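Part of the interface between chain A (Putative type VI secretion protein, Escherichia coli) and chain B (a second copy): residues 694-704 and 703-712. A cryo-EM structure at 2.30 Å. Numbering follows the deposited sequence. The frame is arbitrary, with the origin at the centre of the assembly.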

# COMPACT_ATOMS: atom_id res chain seq x y z
N ASN A 694 -13.51 2.60 -20.89
CA ASN A 694 -12.99 1.78 -21.96
C ASN A 694 -12.57 0.43 -21.39
O ASN A 694 -11.69 0.37 -20.53
CB ASN A 694 -11.82 2.47 -22.66
CG ASN A 694 -11.32 1.69 -23.84
OD1 ASN A 694 -10.12 1.60 -24.08
ND2 ASN A 694 -12.24 1.12 -24.60
N ILE A 695 -13.20 -0.63 -21.88
CA ILE A 695 -12.92 -1.99 -21.46
C ILE A 695 -12.51 -2.76 -22.70
O ILE A 695 -13.31 -2.90 -23.64
CB ILE A 695 -14.13 -2.63 -20.77
CG1 ILE A 695 -14.57 -1.78 -19.59
CG2 ILE A 695 -13.81 -4.05 -20.35
CD1 ILE A 695 -15.86 -2.19 -19.00
N GLN A 696 -11.29 -3.27 -22.71
CA GLN A 696 -10.73 -3.91 -23.90
C GLN A 696 -10.02 -5.20 -23.55
O GLN A 696 -9.16 -5.22 -22.66
CB GLN A 696 -9.75 -3.00 -24.62
CG GLN A 696 -10.31 -1.74 -25.12
CD GLN A 696 -9.35 -1.06 -26.07
OE1 GLN A 696 -8.81 -1.68 -26.97
NE2 GLN A 696 -9.12 0.22 -25.85
N ALA A 697 -10.36 -6.26 -24.26
CA ALA A 697 -9.46 -7.39 -24.46
C ALA A 697 -8.75 -7.12 -25.77
O ALA A 697 -9.21 -7.48 -26.85
CB ALA A 697 -10.23 -8.71 -24.48
N GLN A 698 -7.60 -6.44 -25.68
CA GLN A 698 -6.93 -5.91 -26.85
C GLN A 698 -6.44 -6.99 -27.81
O GLN A 698 -6.27 -6.71 -28.99
CB GLN A 698 -5.78 -5.01 -26.43
CG GLN A 698 -6.24 -3.75 -25.75
CD GLN A 698 -5.11 -2.88 -25.28
OE1 GLN A 698 -3.98 -3.33 -25.14
NE2 GLN A 698 -5.41 -1.62 -25.03
N SER A 699 -6.22 -8.20 -27.33
CA SER A 699 -5.79 -9.26 -28.23
C SER A 699 -6.44 -10.60 -27.90
O SER A 699 -5.87 -11.65 -28.20
CB SER A 699 -4.26 -9.40 -28.20
OG SER A 699 -3.83 -10.06 -27.03
N ASP A 700 -7.62 -10.59 -27.31
CA ASP A 700 -8.21 -11.83 -26.82
C ASP A 700 -9.72 -11.69 -26.76
O ASP A 700 -10.30 -10.73 -27.28
CB ASP A 700 -7.61 -12.19 -25.46
CG ASP A 700 -7.64 -13.67 -25.18
OD1 ASP A 700 -8.74 -14.25 -25.05
OD2 ASP A 700 -6.55 -14.27 -25.08
N ASP A 701 -10.37 -12.66 -26.13
CA ASP A 701 -11.80 -12.65 -25.92
C ASP A 701 -12.19 -11.75 -24.75
O ASP A 701 -11.46 -11.62 -23.77
CB ASP A 701 -12.31 -14.06 -25.62
CG ASP A 701 -12.31 -14.96 -26.83
OD1 ASP A 701 -12.34 -14.45 -27.96
OD2 ASP A 701 -12.29 -16.19 -26.64
N LEU A 702 -13.36 -11.16 -24.86
CA LEU A 702 -14.02 -10.53 -23.74
C LEU A 702 -15.32 -11.27 -23.46
O LEU A 702 -16.11 -11.51 -24.38
CB LEU A 702 -14.30 -9.05 -23.99
CG LEU A 702 -14.87 -8.30 -22.79
CD1 LEU A 702 -14.30 -6.90 -22.71
CD2 LEU A 702 -16.39 -8.28 -22.83
N SER A 703 -15.53 -11.61 -22.21
CA SER A 703 -16.75 -12.26 -21.77
C SER A 703 -17.35 -11.45 -20.64
O SER A 703 -16.67 -11.13 -19.66
CB SER A 703 -16.48 -13.70 -21.34
OG SER A 703 -17.58 -14.24 -20.65
N MET A 704 -18.62 -11.09 -20.79
CA MET A 704 -19.35 -10.35 -19.78
C MET A 704 -20.63 -11.11 -19.51
O MET A 704 -21.46 -11.27 -20.41
CB MET A 704 -19.63 -8.92 -20.24
CG MET A 704 -20.77 -8.26 -19.51
SD MET A 704 -20.84 -6.50 -19.84
CE MET A 704 -19.73 -5.96 -18.57
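Chain B, residues 703-712: SMSSQQNLDI

Chain B lies parallel to chain A, joined mainly by backbone hydrogen bonds in two short ladders. In the first, Ile A695 N donates to Ser B703 O (2.8 Å) and Ser B705 N to Ile A695 O (2.8 Å); Ala A697 N then donates to Ser B705 O (2.9 Å) and Gln B707 N to Ala A697 O (2.9 Å). Ile A695 and Ala A697 thus each give N and O to chain B, as a residue bonded to a parallel neighbour does. Leu A702 does the same in the second: Leu A702 N to Asn B709 O (3.1 Å), Asp B711 N to Leu A702 O (2.9 Å), then Met A704 N to Asp B711 O (2.8 Å). Both strand pairs are extended, inclined by 4°, with axes approaching to 4.6 and 4.8 Å.

Between the ladders the register shifts by one residue. Chain A spends four loop residues where chain B spends three, and Gln B708 N bridges the loops by donating to Asp A700 O (3.0 Å). Asp A701 OD1 lies 2.7 Å from Asn B709 N.

On the face shared by Ile A695, Leu A702 and Met A704, Met B704 makes three of the apolar contacts: its CE lies 3.8 Å from Ile A695 CG2 and 3.5 Å from Met A704 CE, its SD 3.6 Å from Leu A702 CD2. The other face carries polar residues; there the aliphatic Gln A696 CG packs 3.3 Å from Ser B705 OG.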

# COMPACT_ATOMS: atom_id res chain seq x y z
N SER B 703 -17.13 2.18 -23.90
CA SER B 703 -16.69 1.34 -25.00
C SER B 703 -16.18 0.02 -24.42
O SER B 703 -15.34 0.02 -23.52
CB SER B 703 -15.61 2.03 -25.83
OG SER B 703 -14.98 1.12 -26.70
N MET B 704 -16.72 -1.07 -24.92
CA MET B 704 -16.32 -2.41 -24.52
C MET B 704 -15.98 -3.18 -25.78
O MET B 704 -16.85 -3.39 -26.63
CB MET B 704 -17.41 -3.10 -23.71
CG MET B 704 -17.29 -4.59 -23.68
SD MET B 704 -18.38 -5.32 -22.45
CE MET B 704 -17.31 -5.21 -21.05
N SER B 705 -14.73 -3.57 -25.92
CA SER B 705 -14.29 -4.20 -27.15
C SER B 705 -13.37 -5.36 -26.86
O SER B 705 -12.69 -5.41 -25.83
CB SER B 705 -13.60 -3.21 -28.09
OG SER B 705 -12.42 -2.69 -27.51
N SER B 706 -13.37 -6.31 -27.77
CA SER B 706 -12.38 -7.37 -27.81
C SER B 706 -11.89 -7.49 -29.24
O SER B 706 -12.61 -7.18 -30.18
CB SER B 706 -12.93 -8.70 -27.31
OG SER B 706 -13.93 -9.20 -28.16
N GLN B 707 -10.64 -7.91 -29.38
CA GLN B 707 -10.15 -8.27 -30.70
C GLN B 707 -10.78 -9.58 -31.16
O GLN B 707 -11.23 -9.70 -32.30
CB GLN B 707 -8.63 -8.37 -30.66
CG GLN B 707 -8.01 -8.77 -31.98
CD GLN B 707 -6.58 -9.20 -31.83
OE1 GLN B 707 -6.30 -10.33 -31.44
NE2 GLN B 707 -5.66 -8.30 -32.12
N GLN B 708 -10.83 -10.56 -30.27
CA GLN B 708 -11.43 -11.85 -30.54
C GLN B 708 -12.90 -11.82 -30.09
O GLN B 708 -13.50 -10.76 -29.98
CB GLN B 708 -10.59 -12.94 -29.88
CG GLN B 708 -9.18 -13.02 -30.41
CD GLN B 708 -9.12 -13.03 -31.92
OE1 GLN B 708 -9.75 -13.85 -32.58
NE2 GLN B 708 -8.36 -12.11 -32.48
N ASN B 709 -13.49 -12.99 -29.89
CA ASN B 709 -14.92 -13.08 -29.64
C ASN B 709 -15.34 -12.34 -28.38
O ASN B 709 -14.68 -12.40 -27.34
CB ASN B 709 -15.33 -14.54 -29.54
CG ASN B 709 -15.09 -15.29 -30.82
OD1 ASN B 709 -14.95 -14.69 -31.88
ND2 ASN B 709 -15.03 -16.60 -30.74
N LEU B 710 -16.46 -11.65 -28.48
CA LEU B 710 -17.09 -10.97 -27.37
C LEU B 710 -18.40 -11.67 -27.05
O LEU B 710 -19.29 -11.75 -27.91
CB LEU B 710 -17.32 -9.50 -27.71
CG LEU B 710 -17.51 -8.54 -26.54
CD1 LEU B 710 -17.01 -7.15 -26.92
CD2 LEU B 710 -18.95 -8.51 -26.13
N ASP B 711 -18.53 -12.17 -25.84
CA ASP B 711 -19.73 -12.87 -25.40
C ASP B 711 -20.37 -12.12 -24.25
O ASP B 711 -19.71 -11.79 -23.26
CB ASP B 711 -19.41 -14.31 -25.01
CG ASP B 711 -18.82 -15.11 -26.16
OD1 ASP B 711 -19.25 -14.90 -27.32
OD2 ASP B 711 -17.93 -15.95 -25.92
N ILE B 712 -21.66 -11.84 -24.40
CA ILE B 712 -22.48 -11.23 -23.36
C ILE B 712 -23.60 -12.20 -23.07
O ILE B 712 -24.36 -12.57 -23.98
CB ILE B 712 -23.03 -9.87 -23.79
CG1 ILE B 712 -21.89 -8.89 -24.03
CG2 ILE B 712 -23.99 -9.35 -22.75
CD1 ILE B 712 -22.30 -7.67 -24.76